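Local coordinates for Sodium/calcium exchanger regulatory protein 1 (Loligo pealei, PDB 3PPT), which binds and may transport fatty acids such as palmitoleate, also binds polyphosphoinositides, and when phosphorylated stimulates the squid nerve sodium/calcium exchanger, at residues L4-L10 with A36-I42; Y19-V23 with L116-D120; D47-I51 with I62-I66. All coordinates share one frame; numbering follows the deposited sequence.

Contact 1. Residues L4-L10 with A36-I42; sequences LAGKWIL and ATPTQEI
L4 meets I42 mainly through its carbonyl: L4 O lies 3.4 Å from I42 CB, and I42 CD1 reaches back toward the same oxygen. From G6 on, the strands pair antiparallel. G6 and I42 exchange two backbone hydrogen bonds, and at G6's backbone angles (phi 128°) a CB would be jammed against the preceding carbonyl oxygen. K7, fully extended, runs alongside one of E41's two modelled conformers, K7 CG to E41 CG 3.8 Å. W8 pairs with Q40 through two more backbone bonds. Its chi1 of -61° sets CG beside its own N, and the indole turns back so that NE1 donates to L4 O over 2.9 Å, at 171° and in the ring plane; W8 CD1 lies obliquely 4.1 Å from I42 CD1. A leucine in place of W8 would probably leave L4 O without this donor and I42 CD1 less covered. I9 touches T39 CG2, L10 N bonds P38 O, and L10 CB packs on P38 CD. Q40 OE1 takes a hydrogen bond from R105, and NE2 makes a weak one with Y127. The strands are thus held by backbone bonds, while W8, Q40 and I42 turn inward, bringing polar Q40 to the palmitoleic-acid pocket.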
loop_
_atom_site.group_PDB
_atom_site.type_symbol
_atom_site.label_atom_id
_atom_site.label_comp_id
_atom_site.label_asym_id
_atom_site.label_seq_id
_atom_site.Cartn_x
_atom_site.Cartn_y
_atom_site.Cartn_z
ATOM N N LEU A 4 -9.587 7.758 4.186
ATOM C CA LEU A 4 -8.971 6.476 3.866
ATOM C C LEU A 4 -9.372 5.404 4.873
ATOM O O LEU A 4 -9.261 4.221 4.592
ATOM C CB LEU A 4 -7.443 6.620 3.791
ATOM C CG LEU A 4 -6.925 7.267 2.504
ATOM C CD1 LEU A 4 -5.469 7.680 2.675
ATOM C CD2 LEU A 4 -7.103 6.334 1.292
ATOM N N ALA A 5 -9.859 5.824 6.039
ATOM C CA ALA A 5 -10.313 4.867 7.044
ATOM C C ALA A 5 -11.414 3.969 6.497
ATOM O O ALA A 5 -12.312 4.424 5.782
ATOM C CB ALA A 5 -10.818 5.597 8.301
ATOM N N GLY A 6 -11.327 2.693 6.842
ATOM C CA GLY A 6 -12.366 1.729 6.521
ATOM C C GLY A 6 -11.781 0.514 5.835
ATOM O O GLY A 6 -10.592 0.211 5.985
ATOM N N LYS A 7 -12.616 -0.188 5.078
ATOM C CA LYS A 7 -12.188 -1.402 4.396
ATOM C C LYS A 7 -12.318 -1.236 2.893
ATOM O O LYS A 7 -13.267 -0.611 2.398
ATOM C CB LYS A 7 -13.015 -2.596 4.888
ATOM C CG LYS A 7 -12.617 -3.914 4.259
ATOM C CD LYS A 7 -13.299 -5.082 4.945
ATOM C CE LYS A 7 -12.800 -6.377 4.359
ATOM N NZ LYS A 7 -13.448 -7.523 5.036
ATOM N N TRP A 8 -11.356 -1.807 2.173
ATOM C CA TRP A 8 -11.198 -1.617 0.740
ATOM C C TRP A 8 -10.880 -2.958 0.101
ATOM O O TRP A 8 -10.190 -3.775 0.706
ATOM C CB TRP A 8 -10.006 -0.683 0.485
ATOM C CG TRP A 8 -10.177 0.664 1.096
ATOM C CD1 TRP A 8 -9.669 1.112 2.287
ATOM C CD2 TRP A 8 -10.914 1.753 0.537
ATOM N NE1 TRP A 8 -10.047 2.424 2.496
ATOM C CE2 TRP A 8 -10.812 2.835 1.436
ATOM C CE3 TRP A 8 -11.644 1.917 -0.644
ATOM C CZ2 TRP A 8 -11.427 4.067 1.191
ATOM C CZ3 TRP A 8 -12.249 3.134 -0.889
ATOM C CH2 TRP A 8 -12.136 4.195 0.026
ATOM N N ILE A 9 -11.334 -3.180 -1.126
ATOM C CA ILE A 9 -10.979 -4.402 -1.853
ATOM C C ILE A 9 -10.541 -4.055 -3.281
ATOM O O ILE A 9 -11.103 -3.160 -3.904
ATOM C CB ILE A 9 -12.139 -5.429 -1.811
ATOM C CG1 ILE A 9 -11.665 -6.807 -2.284
ATOM C CG2 ILE A 9 -13.357 -4.915 -2.592
ATOM C CD1 ILE A 9 -12.611 -7.937 -1.878
ATOM N N LEU A 10 -9.518 -4.739 -3.787
ATOM C CA LEU A 10 -8.955 -4.379 -5.081
ATOM C C LEU A 10 -9.982 -4.514 -6.192
ATOM O O LEU A 10 -10.645 -5.543 -6.291
ATOM C CB LEU A 10 -7.778 -5.290 -5.409
ATOM C CG LEU A 10 -7.029 -4.932 -6.697
ATOM C CD1 LEU A 10 -6.243 -3.636 -6.521
ATOM C CD2 LEU A 10 -6.115 -6.079 -7.141
ATOM N N ALA A 36 -3.908 -12.126 -6.842
ATOM C CA ALA A 36 -4.595 -11.817 -5.595
ATOM C C ALA A 36 -5.647 -10.724 -5.744
ATOM O O ALA A 36 -5.567 -9.871 -6.632
ATOM C CB ALA A 36 -3.586 -11.419 -4.522
ATOM N N THR A 37 -6.602 -10.733 -4.823
ATOM C CA THR A 37 -7.577 -9.656 -4.692
ATOM C C THR A 37 -7.514 -9.169 -3.249
ATOM O O THR A 37 -8.372 -9.490 -2.434
ATOM C CB THR A 37 -9.004 -10.133 -5.034
ATOM O OG1 THR A 37 -8.985 -10.803 -6.299
ATOM C CG2 THR A 37 -9.966 -8.948 -5.099
ATOM N N PRO A 38 -6.488 -8.381 -2.926
ATOM C CA PRO A 38 -6.281 -8.002 -1.527
ATOM C C PRO A 38 -7.340 -7.069 -0.975
ATOM O O PRO A 38 -7.985 -6.302 -1.707
ATOM C CB PRO A 38 -4.943 -7.263 -1.563
ATOM C CG PRO A 38 -4.827 -6.777 -2.976
ATOM C CD PRO A 38 -5.426 -7.861 -3.804
ATOM N N THR A 39 -7.498 -7.132 0.339
ATOM C CA THR A 39 -8.232 -6.107 1.058
ATOM C C THR A 39 -7.240 -5.258 1.841
ATOM O O THR A 39 -6.184 -5.743 2.267
ATOM C CB THR A 39 -9.247 -6.684 2.043
ATOM O OG1 THR A 39 -8.564 -7.438 3.055
ATOM C CG2 THR A 39 -10.262 -7.556 1.302
ATOM N N GLN A 40 -7.600 -4.000 2.054
ATOM C CA GLN A 40 -6.884 -3.146 2.992
ATOM C C GLN A 40 -7.869 -2.646 4.027
ATOM O O GLN A 40 -8.970 -2.183 3.688
ATOM C CB GLN A 40 -6.213 -1.964 2.296
ATOM C CG GLN A 40 -5.016 -2.376 1.445
ATOM C CD GLN A 40 -4.230 -1.189 0.912
ATOM O OE1 GLN A 40 -4.196 -0.126 1.541
ATOM N NE2 GLN A 40 -3.576 -1.365 -0.241
ATOM N N GLU A 41 -7.466 -2.722 5.286
ATOM C CA GLU A 41 -8.248 -2.167 6.372
ATOM C C GLU A 41 -7.414 -1.116 7.055
ATOM O O GLU A 41 -6.323 -1.398 7.558
ATOM C CB GLU A 41 -8.647 -3.263 7.332
ATOM C CG GLU A 41 -9.712 -4.124 6.731
ATOM C CD GLU A 41 -9.959 -5.368 7.522
ATOM O OE1 GLU A 41 -9.090 -6.260 7.465
ATOM O OE2 GLU A 41 -11.017 -5.452 8.192
ATOM N N ILE A 42 -7.928 0.106 7.036
ATOM C CA ILE A 42 -7.178 1.259 7.491
ATOM C C ILE A 42 -7.906 1.860 8.679
ATOM O O ILE A 42 -9.116 2.115 8.622
ATOM C CB ILE A 42 -7.057 2.289 6.341
ATOM C CG1 ILE A 42 -6.319 1.653 5.150
ATOM C CG2 ILE A 42 -6.396 3.588 6.815
ATOM C CD1 ILE A 42 -6.177 2.559 3.942
#

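Contact 2. Residues Y19-V23 with L116-D120; sequences YMKAV and LKVND
Y19 reaches L116 and V118 because its chi1 of 178° swings CG away from the backbone N, and a chi2 of 88° turns the ring plane roughly perpendicular to the plane of CA, CB and CG. On the strand, L116 CB sits over one face of the Y19 ring, a CH-pi contact 4.0 Å from the centroid and displaced toward the CE1 and CD1 rim; chi1 of -58° then turns CG so that L116 CD2 runs on beside Y19 CE2, 4.0 Å away. V118 comes at the ring obliquely: its CG1 is 3.4 Å from Y19 CD1, a tight fit, and the same methyl meets A22 CB at 3.6 Å. Its other branch, CG2, touches V23 CG1. This is the helical lid of the fatty-acid binding protein fold meeting the barrel: helix 16-23, first of the two helices between strands 6-14 and 39-45, rests by one side on the end of strand 111-118. The Y19 OH is hydrogen-bonded to S101 OG, which also bonds K117 O, tying the ring's far end to strand 101-108. L116 also touches R125 and the bound palmitoleic acid.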
loop_
_atom_site.group_PDB
_atom_site.type_symbol
_atom_site.label_atom_id
_atom_site.label_comp_id
_atom_site.label_asym_id
_atom_site.label_seq_id
_atom_site.Cartn_x
_atom_site.Cartn_y
_atom_site.Cartn_z
ATOM N N TYR A 19 6.227 -3.385 -11.315
ATOM C CA TYR A 19 6.560 -2.874 -9.990
ATOM C C TYR A 19 7.265 -3.978 -9.184
ATOM O O TYR A 19 8.349 -3.771 -8.614
ATOM C CB TYR A 19 5.316 -2.347 -9.244
ATOM C CG TYR A 19 5.690 -1.879 -7.853
ATOM C CD1 TYR A 19 6.123 -0.577 -7.634
ATOM C CD2 TYR A 19 5.666 -2.755 -6.766
ATOM C CE1 TYR A 19 6.519 -0.162 -6.385
ATOM C CE2 TYR A 19 6.066 -2.347 -5.516
ATOM C CZ TYR A 19 6.492 -1.051 -5.332
ATOM O OH TYR A 19 6.903 -0.640 -4.092
ATOM N N MET A 20 6.644 -5.155 -9.124
ATOM C CA MET A 20 7.233 -6.261 -8.384
ATOM C C MET A 20 8.594 -6.692 -8.939
ATOM O O MET A 20 9.499 -6.984 -8.167
ATOM C CB MET A 20 6.275 -7.448 -8.338
ATOM C CG MET A 20 5.066 -7.202 -7.431
ATOM S SD MET A 20 4.111 -8.696 -7.167
ATOM C CE MET A 20 3.367 -8.907 -8.788
ATOM N N LYS A 21 8.748 -6.726 -10.262
ATOM C CA LYS A 21 10.049 -7.052 -10.847
ATOM C C LYS A 21 11.108 -6.043 -10.412
ATOM O O LYS A 21 12.228 -6.421 -10.089
ATOM C CB LYS A 21 9.968 -7.122 -12.370
ATOM C CG LYS A 21 9.242 -8.359 -12.881
ATOM C CD LYS A 21 9.188 -8.381 -14.401
ATOM C CE LYS A 21 8.462 -9.617 -14.889
ATOM N NZ LYS A 21 8.344 -9.632 -16.372
ATOM N N ALA A 22 10.736 -4.766 -10.357
ATOM C CA ALA A 22 11.685 -3.710 -10.021
ATOM C C ALA A 22 12.158 -3.828 -8.576
ATOM O O ALA A 22 13.293 -3.471 -8.272
ATOM C CB ALA A 22 11.084 -2.347 -10.278
ATOM N N VAL A 23 11.309 -4.339 -7.684
ATOM C CA VAL A 23 11.733 -4.491 -6.291
ATOM C C VAL A 23 12.307 -5.880 -6.007
ATOM O O VAL A 23 12.755 -6.149 -4.898
ATOM C CB VAL A 23 10.634 -4.112 -5.255
ATOM C CG1 VAL A 23 10.135 -2.700 -5.506
ATOM C CG2 VAL A 23 9.478 -5.111 -5.272
ATOM N N LEU A 116 1.956 3.255 -6.792
ATOM C CA LEU A 116 3.222 2.713 -6.322
ATOM C C LEU A 116 4.294 3.078 -7.322
ATOM O O LEU A 116 4.185 2.738 -8.502
ATOM C CB LEU A 116 3.151 1.190 -6.176
ATOM C CG LEU A 116 2.070 0.636 -5.232
ATOM C CD1 LEU A 116 0.745 0.455 -5.948
ATOM C CD2 LEU A 116 2.521 -0.685 -4.615
ATOM N N LYS A 117 5.332 3.766 -6.861
ATOM C CA LYS A 117 6.411 4.184 -7.752
ATOM C C LYS A 117 7.771 3.681 -7.279
ATOM O O LYS A 117 8.130 3.827 -6.110
ATOM C CB LYS A 117 6.446 5.708 -7.890
ATOM C CG LYS A 117 5.199 6.303 -8.516
ATOM C CD LYS A 117 5.341 7.807 -8.694
ATOM C CE LYS A 117 4.035 8.445 -9.138
ATOM N NZ LYS A 117 4.156 9.929 -9.241
ATOM N N VAL A 118 8.522 3.090 -8.202
ATOM C CA VAL A 118 9.870 2.618 -7.918
ATOM C C VAL A 118 10.675 2.851 -9.182
ATOM O O VAL A 118 10.217 2.523 -10.274
ATOM C CB VAL A 118 9.906 1.119 -7.510
ATOM C CG1 VAL A 118 9.288 0.229 -8.573
ATOM C CG2 VAL A 118 11.331 0.682 -7.204
ATOM N N ASN A 119 11.857 3.446 -9.041
ATOM C CA ASN A 119 12.674 3.774 -10.193
ATOM C C ASN A 119 11.802 4.454 -11.241
ATOM O O ASN A 119 11.151 5.450 -10.942
ATOM C CB ASN A 119 13.357 2.516 -10.730
ATOM C CG ASN A 119 14.287 1.887 -9.709
ATOM O OD1 ASN A 119 14.871 2.585 -8.880
ATOM N ND2 ASN A 119 14.422 0.565 -9.758
ATOM N N ASP A 120 11.729 3.888 -12.440
ATOM C CA ASP A 120 10.914 4.486 -13.492
ATOM C C ASP A 120 9.549 3.840 -13.688
ATOM O O ASP A 120 8.861 4.128 -14.667
ATOM C CB ASP A 120 11.682 4.463 -14.804
ATOM C CG ASP A 120 12.980 5.195 -14.705
ATOM O OD1 ASP A 120 12.932 6.428 -14.509
ATOM O OD2 ASP A 120 14.035 4.539 -14.802
#

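Contact 3. Residues D47-I51 with I62-I66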
loop_
_atom_site.group_PDB
_atom_site.type_symbol
_atom_site.label_atom_id
_atom_site.label_comp_id
_atom_site.label_asym_id
_atom_site.label_seq_id
_atom_site.Cartn_x
_atom_site.Cartn_y
_atom_site.Cartn_z
ATOM N N ASP A 47 -3.204 11.170 14.710
ATOM C CA ASP A 47 -2.102 10.945 13.775
ATOM C C ASP A 47 -1.548 9.521 13.850
ATOM O O ASP A 47 -0.461 9.243 13.349
ATOM C CB ASP A 47 -0.984 11.975 13.955
ATOM C CG ASP A 47 -0.387 11.960 15.349
ATOM O OD1 ASP A 47 -0.806 11.124 16.176
ATOM O OD2 ASP A 47 0.514 12.790 15.615
ATOM N N SER A 48 -2.294 8.636 14.504
ATOM C CA SER A 48 -1.942 7.224 14.559
ATOM C C SER A 48 -2.713 6.459 13.491
ATOM O O SER A 48 -3.931 6.609 13.358
ATOM C CB SER A 48 -2.243 6.640 15.942
ATOM O OG SER A 48 -1.410 7.210 16.935
ATOM N N TRP A 49 -1.993 5.636 12.737
ATOM C CA TRP A 49 -2.580 4.852 11.655
ATOM C C TRP A 49 -2.235 3.382 11.783
ATOM O O TRP A 49 -1.182 3.025 12.303
ATOM C CB TRP A 49 -2.015 5.305 10.307
ATOM C CG TRP A 49 -2.517 6.618 9.822
ATOM C CD1 TRP A 49 -2.437 7.824 10.462
ATOM C CD2 TRP A 49 -3.175 6.866 8.576
ATOM N NE1 TRP A 49 -3.012 8.806 9.689
ATOM C CE2 TRP A 49 -3.474 8.242 8.526
ATOM C CE3 TRP A 49 -3.533 6.053 7.492
ATOM C CZ2 TRP A 49 -4.127 8.827 7.438
ATOM C CZ3 TRP A 49 -4.189 6.629 6.414
ATOM C CH2 TRP A 49 -4.474 8.009 6.391
ATOM N N SER A 50 -3.121 2.529 11.279
ATOM C CA SER A 50 -2.741 1.152 10.997
ATOM C C SER A 50 -3.330 0.708 9.671
ATOM O O SER A 50 -4.419 1.139 9.282
ATOM C CB SER A 50 -3.150 0.203 12.120
ATOM O OG SER A 50 -4.555 0.144 12.250
ATOM N N ILE A 51 -2.587 -0.135 8.968
ATOM C CA ILE A 51 -3.048 -0.669 7.692
ATOM C C ILE A 51 -2.769 -2.157 7.640
ATOM O O ILE A 51 -1.614 -2.588 7.740
ATOM C CB ILE A 51 -2.342 -0.002 6.494
ATOM C CG1 ILE A 51 -2.517 1.517 6.534
ATOM C CG2 ILE A 51 -2.884 -0.565 5.186
ATOM C CD1 ILE A 51 -1.906 2.234 5.348
ATOM N N ILE A 62 0.937 -2.848 9.392
ATOM C CA ILE A 62 1.809 -1.797 9.863
ATOM C C ILE A 62 1.022 -0.828 10.723
ATOM O O ILE A 62 -0.187 -0.632 10.532
ATOM C CB ILE A 62 2.506 -1.036 8.713
ATOM C CG1 ILE A 62 1.484 -0.347 7.807
ATOM C CG2 ILE A 62 3.422 -1.961 7.916
ATOM C CD1 ILE A 62 2.113 0.521 6.731
ATOM N N SER A 63 1.701 -0.239 11.699
ATOM C CA SER A 63 1.118 0.849 12.469
ATOM C C SER A 63 2.188 1.908 12.655
ATOM O O SER A 63 3.370 1.593 12.799
ATOM C CB SER A 63 0.518 0.383 13.807
ATOM O OG SER A 63 1.471 -0.246 14.642
ATOM N N PHE A 64 1.770 3.166 12.606
ATOM C CA PHE A 64 2.710 4.270 12.582
ATOM C C PHE A 64 2.073 5.559 13.029
ATOM O O PHE A 64 0.856 5.676 13.115
ATOM C CB PHE A 64 3.307 4.444 11.167
ATOM C CG PHE A 64 2.272 4.588 10.068
ATOM C CD1 PHE A 64 1.788 5.843 9.709
ATOM C CD2 PHE A 64 1.789 3.470 9.397
ATOM C CE1 PHE A 64 0.856 5.982 8.697
ATOM C CE2 PHE A 64 0.847 3.602 8.381
ATOM C CZ PHE A 64 0.378 4.857 8.032
ATOM N N THR A 65 2.935 6.520 13.320
ATOM C CA THR A 65 2.538 7.884 13.606
ATOM C C THR A 65 2.967 8.723 12.413
ATOM O O THR A 65 4.096 8.596 11.947
ATOM C CB THR A 65 3.263 8.409 14.861
ATOM O OG1 THR A 65 3.008 7.528 15.963
ATOM C CG2 THR A 65 2.800 9.825 15.204
ATOM N N ILE A 66 2.069 9.564 11.908
ATOM C CA ILE A 66 2.413 10.456 10.806
ATOM C C ILE A 66 3.663 11.266 11.153
ATOM O O ILE A 66 3.758 11.841 12.236
ATOM C CB ILE A 66 1.240 11.398 10.474
ATOM C CG1 ILE A 66 0.055 10.589 9.917
ATOM C CG2 ILE A 66 1.676 12.513 9.521
ATOM C CD1 ILE A 66 0.325 9.920 8.571
HETATM O O HOH W 1 1.934 13.628 13.379
#
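Five backbone hydrogen bonds join D47-I51 to I62-I66 as an antiparallel pair. W49 with F64 and I51 with I62 are the hydrogen-bonded pairs, each making two, and I66 N adds a fifth to D47 O at 2.9 Å. Between them, S48 with T65 and S50 with S63 are non-hydrogen-bonded pairs, with CA-H...O contacts such as S50 CA to I62 O filling in.

The aromatic contacts lie on the face that carries W49, I51, I62 and F64. F64 holds its CG between its own N and carbonyl carbon (chi1 54°), which leans the ring across to W49, whose CB sits 3.3 Å from F64 CZ and over the ring face. The five-membered ring of W49 and the F64 ring are nearly parallel, 17° apart, but slid until they barely overlap, so the closest approach is W49 CB over the F64 face. I66 CD1 lies over a face of the indole, 4.0 Å from the five-membered ring's centroid, and I66 CG1 comes within 3.6 Å of W49 NE1.

The isoleucines I51 and I62 sit farther off, I51 CB to I62 CG1 4.1 Å, with I51 CD1 at the edge of F64. At the polar end, one water donates to both D47 OD2 and I66 O, bridging the segments, and D47 also brushes T65 CG2.

The pair belongs to the hairpin of strands 48-54 and 59-65. Strand 39-45 flanks it beyond 48-54, with W49 on I42 and I44; inward, M91 of strand 90-96 meets W49, I51 and F64, while C84 of strand 79-87 touches F64 and I86 touches W49 and I66.

In the fold
Contacts 1 and 3 are both antiparallel strand pairings in one barrel sheet, and they meet directly: strands 39-45 and 48-54 are neighbours, with I42 CG2 on W49 CZ3. Contact 2 is of another kind, helix against strand, without backbone bonds between its segments, and lies across the chain's centre, about 21 and 23 Å from the centres of contacts 1 and 3. All three are partly buried, joining interior residues to exposed ones. Contact 1 lies nearest the centre of the chain. Contacts 1 and 2 both carry residues of the fatty-acid pocket, polar Q40 in one and apolar L116 and M20 in the other, whereas contact 3 sets an aromatic pair farther from the ligand.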